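Putative regulator (Escherichia coli O6, PDB 3HFI) is of unknown molecular function but probably acts as a transcription regulator, its UTRA domain likely serving to sense a small-molecule effector. Local coordinates at residues E34-N37 / R38-E42. Numbering follows the deposited sequence.
Sequences EPAN and RYVAE
With chi1 at 70°, N37 tucks its CG between its own backbone N and carbonyl carbon, and a chi2 of 30° turns OD1 toward the N-H groups at the start of the helix that begins at R38. There OD1 accepts from the backbone N-H of V40, with V40 N to N37 OD1 at 2.8 Å and the N-H pointing almost straight at the oxygen (177°). This is the classic N-cap arrangement. Y39 N also lies close, 3.0 Å from N37 OD1. At the next residue after V40 the main chain of N37 takes over: A41 N donates to N37 O at 2.7 Å, the opening i to i+4 bond of the helix, and E42 N to R38 O follows in step. V40 closes against the cap as well: its CG2 packs 3.5 Å from N37 OD1, so a methyl lies beside the capping oxygen.

Next to the polar cap, the methyl of A36 meets the helix on its buried side. A36 CB sits 4.1 Å from A41 CB and 4.2 Å from V40 CG1, a small apolar patch that I46 extends by touching both alanines. The backbone of A36 also bonds to G49 and Q50, so the chain just past strand 26-35 stays paired with the segment leading into strand 51-60. Y39 turns its ring away from the cap, and its OH bonds E135 on strand 130-139.

The contact therefore makes a short strand-to-helix junction, in which one exposed asparagine satisfies an N-H of the first turn through its side chain and another through its carbonyl, while the A36 and A41 methyls meet on the buried side.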
ATOM      1  N   GLU A  34     -24.971   2.535  -4.286  1.00 12.24           N
ATOM      2  CA  GLU A  34     -25.396   3.873  -3.933  1.00 14.41           C
ATOM      3  C   GLU A  34     -24.913   4.860  -5.006  1.00 13.22           C
ATOM      4  O   GLU A  34     -23.934   4.578  -5.673  1.00 12.24           O
ATOM      5  CB  GLU A  34     -24.794   4.255  -2.563  1.00 15.49           C
ATOM      6  CG  GLU A  34     -23.267   4.255  -2.594  1.00 19.40           C
ATOM      7  CD  GLU A  34     -22.568   4.729  -1.239  1.00 26.05           C
ATOM      8  OE1 GLU A  34     -23.170   4.589  -0.151  1.00 24.40           O
ATOM      9  OE2 GLU A  34     -21.403   5.227  -1.316  1.00 25.02           O
ATOM     10  N   PRO A  35     -25.583   6.025  -5.126  1.00 12.66           N
ATOM     11  CA  PRO A  35     -25.083   7.042  -6.038  1.00 12.23           C
ATOM     12  C   PRO A  35     -23.749   7.578  -5.539  1.00 12.32           C
ATOM     13  O   PRO A  35     -23.612   7.835  -4.345  1.00 13.75           O
ATOM     14  CB  PRO A  35     -26.168   8.134  -6.038  1.00 11.62           C
ATOM     15  CG  PRO A  35     -27.387   7.486  -5.408  1.00 15.21           C
ATOM     16  CD  PRO A  35     -26.836   6.423  -4.444  1.00 12.02           C
ATOM     17  N   ALA A  36     -22.749   7.680  -6.418  1.00 10.79           N
ATOM     18  CA  ALA A  36     -21.461   8.305  -6.062  1.00  9.44           C
ATOM     19  C   ALA A  36     -21.660   9.761  -5.657  1.00 10.52           C
ATOM     20  O   ALA A  36     -22.298  10.544  -6.391  1.00  9.47           O
ATOM     21  CB  ALA A  36     -20.517   8.218  -7.178  1.00  7.96           C
ATOM     22  N   ASN A  37     -21.181  10.142  -4.467  1.00 12.30           N
ATOM     23  CA  ASN A  37     -21.262  11.571  -4.101  1.00 14.66           C
ATOM     24  C   ASN A  37     -20.185  12.324  -4.843  1.00 13.19           C
ATOM     25  O   ASN A  37     -19.379  11.707  -5.544  1.00 12.99           O
ATOM     26  CB  ASN A  37     -21.225  11.827  -2.585  1.00 15.37           C
ATOM     27  CG  ASN A  37     -19.878  11.537  -1.959  1.00 17.92           C
ATOM     28  OD1 ASN A  37     -18.835  11.659  -2.576  1.00 15.52           O
ATOM     29  ND2 ASN A  37     -19.918  11.147  -0.684  1.00 19.75           N
ATOM     30  N   ARG A  38     -20.217  13.646  -4.774  1.00 12.95           N
ATOM     31  CA  ARG A  38     -19.335  14.444  -5.599  1.00 14.68           C
ATOM     32  C   ARG A  38     -17.881  14.091  -5.325  1.00 13.90           C
ATOM     33  O   ARG A  38     -17.063  13.970  -6.259  1.00 13.71           O
ATOM     34  CB  ARG A  38     -19.539  15.945  -5.381  1.00 16.02           C
ATOM     35  CG  ARG A  38     -20.738  16.530  -6.125  1.00 24.02           C
ATOM     36  CD  ARG A  38     -21.070  17.949  -5.623  1.00 33.39           C
ATOM     37  NE  ARG A  38     -21.357  17.870  -4.181  1.00 42.11           N
ATOM     38  CZ  ARG A  38     -22.574  17.753  -3.631  1.00 47.98           C
ATOM     39  NH1 ARG A  38     -23.678  17.767  -4.386  1.00 50.46           N
ATOM     40  NH2 ARG A  38     -22.693  17.645  -2.296  1.00 49.69           N
ATOM     41  N   TYR A  39     -17.529  13.909  -4.058  1.00 13.45           N
ATOM     42  CA  TYR A  39     -16.092  13.640  -3.734  1.00 13.71           C
ATOM     43  C   TYR A  39     -15.663  12.321  -4.289  1.00 12.22           C
ATOM     44  O   TYR A  39     -14.641  12.208  -4.925  1.00 11.50           O
ATOM     45  CB  TYR A  39     -15.915  13.637  -2.231  1.00 14.74           C
ATOM     46  CG  TYR A  39     -14.499  13.390  -1.781  1.00 16.45           C
ATOM     47  CD1 TYR A  39     -13.505  14.353  -2.019  1.00 16.73           C
ATOM     48  CD2 TYR A  39     -14.164  12.219  -1.082  1.00 19.68           C
ATOM     49  CE1 TYR A  39     -12.209  14.166  -1.577  1.00 21.42           C
ATOM     50  CE2 TYR A  39     -12.843  12.016  -0.629  1.00 21.52           C
ATOM     51  CZ  TYR A  39     -11.873  13.002  -0.891  1.00 22.15           C
ATOM     52  OH  TYR A  39     -10.552  12.854  -0.499  1.00 27.20           O
ATOM     53  N   VAL A  40     -16.496  11.307  -4.078  1.00 11.43           N
ATOM     54  CA  VAL A  40     -16.195   9.989  -4.582  1.00 10.84           C
ATOM     55  C   VAL A  40     -16.193   9.944  -6.113  1.00 12.27           C
ATOM     56  O   VAL A  40     -15.347   9.279  -6.749  1.00 12.68           O
ATOM     57  CB  VAL A  40     -17.175   8.973  -4.029  1.00 10.55           C
ATOM     58  CG1 VAL A  40     -17.044   7.679  -4.795  1.00 12.70           C
ATOM     59  CG2 VAL A  40     -16.910   8.721  -2.519  1.00 12.66           C
ATOM     60  N   ALA A  41     -17.148  10.654  -6.724  1.00 12.62           N
ATOM     61  CA  ALA A  41     -17.203  10.700  -8.171  1.00 13.39           C
ATOM     62  C   ALA A  41     -15.939  11.318  -8.741  1.00 13.37           C
ATOM     63  O   ALA A  41     -15.415  10.802  -9.707  1.00 14.25           O
ATOM     64  CB  ALA A  41     -18.498  11.444  -8.674  1.00 12.20           C
ATOM     65  N   GLU A  42     -15.467  12.424  -8.179  1.00 14.15           N
ATOM     66  CA  GLU A  42     -14.168  13.054  -8.576  1.00 16.37           C
ATOM     67  C   GLU A  42     -12.981  12.087  -8.428  1.00 16.18           C
ATOM     68  O   GLU A  42     -12.170  11.893  -9.342  1.00 16.24           O
ATOM     69  CB  GLU A  42     -13.975  14.340  -7.714  1.00 17.70           C
ATOM     70  CG  GLU A  42     -12.625  15.145  -7.759  1.00 26.00           C
ATOM     71  CD  GLU A  42     -12.473  16.129  -6.500  1.00 37.18           C
ATOM     72  OE1 GLU A  42     -13.525  16.591  -5.936  1.00 42.70           O
ATOM     73  OE2 GLU A  42     -11.311  16.433  -6.063  1.00 44.57           O
TER